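Local coordinates for protein NADP-dependent alcohol dehydrogenase (Entamoeba histolytica, PDB 2OUI) that probably catalyses the reversible, NADP-dependent oxidation of alcohols to aldehydes or ketones, as a zinc-dependent tetrameric dehydrogenase of the medium-chain family, at residues Asp144-Met147 with Leu148-Met151; Gly297-Val300 with Arg301-Leu305. The protein carries 1 engineered substitution. All blocks are in the same frame, centred on the assembly; numbering follows the deposited sequence.

Contact 1: Asp144-Met147 with Leu148-Met151; sequences DAVM and LSDM. With ZN (zinc ion), chain E.
L148 reaches back over A145. Its backbone N donates to A145 O at 2.9 Å, closing a type I beta turn from A145 to L148. The L148 side chain runs over the same carbonyl, with CB 3.2 Å from A145 O. Its CD1 then packs loosely beside A145 CB. V146 O is shared. S149 N gives it a weak bond of 3.4 Å, and a water donates to it at 2.7 Å. That water also accepts from M151 N at 2.9 Å, so it bridges V146 and M151 where the backbone opens into a wider pi-type turn. M147 SD lies 4.4 Å from M151 CG, a loose apolar contact between the two methionines. D150 extends to the zinc ion: CG is anti to the backbone N (chi1 -171°), and OD2 binds the metal at 1.9 Å. C37 and H59 bind the same metal. Further out, S149 OG is hydrogen-bonded to V83 O, and T154 OG1 bonds to D150 O. L148 packs on helix 298-310, while M151 packs on P177 and V178 of helix 177-188. The pi-type turn at 148-151, near the start of helix 148-161, carries the aspartate ligand of the zinc site, consistent with the catalytic zinc site of medium-chain alcohol dehydrogenases.

Contact 2: Gly297-Val300 with Arg301-Leu305; sequences GGRV and RMEKL
G297 meets R301 at the start of a helix. G297 O accepts from a water at 2.7 Å, and the same water accepts from R301 N at 3.0 Å, so it bridges G297 O and R301 N within one turn of the chain. R301 CG is anti to its own N (chi1 -178°), and the chain carries its guanidinium away to a salt bridge with E160. G298 has a positive phi of 84°, a backbone shape that suits glycine. G298 O takes a weak bond from M302 N, and M302 CG lies 3.4 Å from G298 O. R299 is joined to E303 twice. E303 N donates to R299 O at 2.8 Å. R299 NH1 also forms a salt bridge to E303 OE2 at 2.9 Å. The carboxylate oxygen lies at the guanidinium edge, in its plane, and is met on its syn side. The two flat groups are turned 50° apart. V300 O accepts from K304 N at 2.9 Å. The side chains of V300 and K304 lie side by side, pointing the same way, with CG1 and CG in contact. V300 N is hydrogen-bonded to Q96 of a second subunit, and K304 NZ forms a salt bridge with D168 of a third. This is the N-terminal part of alpha-helix 298-310, with an i to i+4 salt bridge along it and two residues taking part directly in subunit interfaces of the tetramer.

Both contacts are local and lie near helix starts, and they touch each other. L148 CD2 packs on L305 CB, and the side chain of M302 reaches L148 O and S149 CA. Helices 148-161 and 298-310 therefore pack together here. Contact 1 is the deeper, its centre about 8 Å from the centre of the chain against about 13 Å for contact 2. Its cross-contact side-chain packing is apolar, the D150 carboxylate serves the zinc ion, and no other subunit touches it. Contact 2 is also largely buried, but it is rich in charge, and residues of two other subunits touch it.

Contact 1: Asp144-Met147 with Leu148-Met151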
loop_
_atom_site.group_PDB
_atom_site.type_symbol
_atom_site.label_atom_id
_atom_site.label_comp_id
_atom_site.label_asym_id
_atom_site.label_seq_id
_atom_site.Cartn_x
_atom_site.Cartn_y
_atom_site.Cartn_z
ATOM N N ASP A 144 -25.344 -22.503 -2.570
ATOM C CA ASP A 144 -24.041 -22.102 -2.016
ATOM C C ASP A 144 -23.474 -20.882 -2.740
ATOM O O ASP A 144 -22.836 -20.013 -2.130
ATOM C CB ASP A 144 -23.037 -23.258 -2.086
ATOM C CG ASP A 144 -23.383 -24.404 -1.149
ATOM O OD1 ASP A 144 -24.340 -24.278 -0.343
ATOM O OD2 ASP A 144 -22.682 -25.442 -1.229
ATOM N N ALA A 145 -23.693 -20.815 -4.054
ATOM C CA ALA A 145 -23.152 -19.703 -4.841
ATOM C C ALA A 145 -23.831 -18.366 -4.541
ATOM O O ALA A 145 -23.197 -17.313 -4.693
ATOM C CB ALA A 145 -23.235 -20.015 -6.328
ATOM N N VAL A 146 -25.111 -18.391 -4.148
ATOM C CA VAL A 146 -25.832 -17.131 -3.888
ATOM C C VAL A 146 -25.255 -16.387 -2.670
ATOM O O VAL A 146 -25.437 -15.160 -2.514
ATOM C CB VAL A 146 -27.368 -17.316 -3.786
ATOM C CG1 VAL A 146 -27.762 -18.005 -2.485
ATOM C CG2 VAL A 146 -28.059 -15.970 -3.948
ATOM N N MET A 147 -24.537 -17.128 -1.825
ATOM C CA MET A 147 -23.829 -16.512 -0.688
ATOM C C MET A 147 -22.644 -15.669 -1.124
ATOM O O MET A 147 -22.186 -14.812 -0.365
ATOM C CB MET A 147 -23.344 -17.587 0.291
ATOM C CG MET A 147 -24.453 -18.458 0.894
ATOM S SD MET A 147 -25.644 -17.547 1.896
ATOM C CE MET A 147 -27.027 -17.376 0.793
ATOM N N LEU A 148 -22.137 -15.917 -2.330
ATOM C CA LEU A 148 -21.057 -15.093 -2.921
ATOM C C LEU A 148 -21.460 -13.645 -3.239
ATOM O O LEU A 148 -20.642 -12.753 -3.162
ATOM C CB LEU A 148 -20.496 -15.764 -4.191
ATOM C CG LEU A 148 -19.790 -17.114 -4.021
ATOM C CD1 LEU A 148 -19.582 -17.803 -5.360
ATOM C CD2 LEU A 148 -18.452 -16.943 -3.255
ATOM N N SER A 149 -22.730 -13.417 -3.582
ATOM C CA SER A 149 -23.201 -12.152 -4.149
ATOM C C SER A 149 -22.970 -10.979 -3.211
ATOM O O SER A 149 -22.646 -9.886 -3.663
ATOM C CB SER A 149 -24.718 -12.244 -4.398
ATOM O OG SER A 149 -24.993 -13.294 -5.312
ATOM N N ASP A 150 -23.129 -11.253 -1.918
ATOM C CA ASP A 150 -23.154 -10.227 -0.878
ATOM C C ASP A 150 -22.474 -10.767 0.382
ATOM O O ASP A 150 -21.575 -10.113 0.899
ATOM C CB ASP A 150 -24.610 -9.811 -0.629
ATOM C CG ASP A 150 -24.765 -8.585 0.279
ATOM O OD1 ASP A 150 -23.748 -7.918 0.615
ATOM O OD2 ASP A 150 -25.934 -8.312 0.664
ATOM N N MET A 151 -22.842 -11.956 0.864
ATOM C CA MET A 151 -22.337 -12.369 2.196
ATOM C C MET A 151 -20.831 -12.612 2.221
ATOM O O MET A 151 -20.119 -12.031 3.038
ATOM C CB MET A 151 -23.079 -13.578 2.752
ATOM C CG MET A 151 -24.606 -13.366 2.902
ATOM S SD MET A 151 -25.016 -12.077 4.106
ATOM C CE MET A 151 -25.185 -10.599 3.103
HETATM ZN ZN ZN E . -27.168 -7.130 1.402
HETATM O O HOH W 1 -25.026 -13.210 -0.672
#

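Contact 2: Gly297-Val300 with Arg301-Leu305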
loop_
_atom_site.group_PDB
_atom_site.type_symbol
_atom_site.label_atom_id
_atom_site.label_comp_id
_atom_site.label_asym_id
_atom_site.label_seq_id
_atom_site.Cartn_x
_atom_site.Cartn_y
_atom_site.Cartn_z
ATOM N N GLY A 297 -17.781 -5.515 -6.273
ATOM C CA GLY A 297 -18.660 -6.380 -7.054
ATOM C C GLY A 297 -18.071 -6.575 -8.440
ATOM O O GLY A 297 -16.853 -6.443 -8.643
ATOM N N GLY A 298 -18.926 -6.931 -9.395
ATOM C CA GLY A 298 -18.451 -7.315 -10.718
ATOM C C GLY A 298 -18.036 -8.774 -10.814
ATOM O O GLY A 298 -18.017 -9.510 -9.823
ATOM N N ARG A 299 -17.632 -9.193 -12.007
ATOM C CA ARG A 299 -17.485 -10.612 -12.224
ATOM C C ARG A 299 -16.163 -11.091 -11.673
ATOM O O ARG A 299 -16.067 -12.214 -11.205
ATOM C CB ARG A 299 -17.651 -10.971 -13.695
ATOM C CG ARG A 299 -16.390 -11.068 -14.461
ATOM C CD ARG A 299 -16.662 -11.608 -15.867
ATOM N NE ARG A 299 -15.783 -10.941 -16.813
ATOM C CZ ARG A 299 -14.549 -11.339 -17.088
ATOM N NH1 ARG A 299 -14.040 -12.418 -16.501
ATOM N NH2 ARG A 299 -13.826 -10.667 -17.964
ATOM N N VAL A 300 -15.141 -10.246 -11.699
ATOM C CA VAL A 300 -13.838 -10.726 -11.234
ATOM C C VAL A 300 -13.915 -11.103 -9.747
ATOM O O VAL A 300 -13.446 -12.171 -9.349
ATOM C CB VAL A 300 -12.703 -9.739 -11.594
ATOM C CG1 VAL A 300 -11.404 -10.086 -10.847
ATOM C CG2 VAL A 300 -12.473 -9.771 -13.122
ATOM N N ARG A 301 -14.498 -10.221 -8.932
ATOM C CA ARG A 301 -14.702 -10.467 -7.512
ATOM C C ARG A 301 -15.428 -11.800 -7.283
ATOM O O ARG A 301 -15.030 -12.611 -6.452
ATOM C CB ARG A 301 -15.504 -9.297 -6.905
ATOM C CG ARG A 301 -15.770 -9.383 -5.388
ATOM C CD ARG A 301 -14.455 -9.277 -4.594
ATOM N NE ARG A 301 -14.705 -9.134 -3.153
ATOM C CZ ARG A 301 -13.769 -8.902 -2.242
ATOM N NH1 ARG A 301 -12.481 -8.771 -2.588
ATOM N NH2 ARG A 301 -14.125 -8.777 -0.986
ATOM N N MET A 302 -16.495 -12.034 -8.050
ATOM C CA MET A 302 -17.238 -13.301 -7.941
ATOM C C MET A 302 -16.396 -14.493 -8.331
ATOM O O MET A 302 -16.459 -15.531 -7.668
ATOM C CB MET A 302 -18.512 -13.262 -8.793
ATOM C CG MET A 302 -19.535 -12.214 -8.343
ATOM S SD MET A 302 -20.197 -12.439 -6.657
ATOM C CE MET A 302 -19.180 -11.269 -5.691
ATOM N N GLU A 303 -15.631 -14.376 -9.415
ATOM C CA GLU A 303 -14.826 -15.511 -9.903
ATOM C C GLU A 303 -13.737 -15.902 -8.901
ATOM O O GLU A 303 -13.505 -17.098 -8.692
ATOM C CB GLU A 303 -14.189 -15.173 -11.250
ATOM C CG GLU A 303 -15.173 -14.973 -12.374
ATOM C CD GLU A 303 -14.503 -14.465 -13.657
ATOM O OE1 GLU A 303 -13.277 -14.179 -13.639
ATOM O OE2 GLU A 303 -15.217 -14.362 -14.681
ATOM N N LYS A 304 -13.079 -14.892 -8.308
ATOM C CA LYS A 304 -12.027 -15.086 -7.284
ATOM C C LYS A 304 -12.587 -15.815 -6.082
ATOM O O LYS A 304 -12.023 -16.826 -5.643
ATOM C CB LYS A 304 -11.464 -13.750 -6.780
ATOM C CG LYS A 304 -10.926 -12.816 -7.847
ATOM C CD LYS A 304 -9.701 -13.332 -8.451
ATOM C CE LYS A 304 -8.502 -12.774 -7.749
ATOM N NZ LYS A 304 -7.375 -13.097 -8.660
ATOM N N LEU A 305 -13.693 -15.291 -5.547
ATOM C CA LEU A 305 -14.311 -15.869 -4.341
ATOM C C LEU A 305 -14.856 -17.273 -4.643
ATOM O O LEU A 305 -14.665 -18.213 -3.858
ATOM C CB LEU A 305 -15.417 -14.945 -3.828
ATOM C CG LEU A 305 -14.878 -13.592 -3.322
ATOM C CD1 LEU A 305 -16.029 -12.752 -2.835
ATOM C CD2 LEU A 305 -13.871 -13.820 -2.206
HETATM O O HOH W 2 -14.715 -7.363 -9.910
#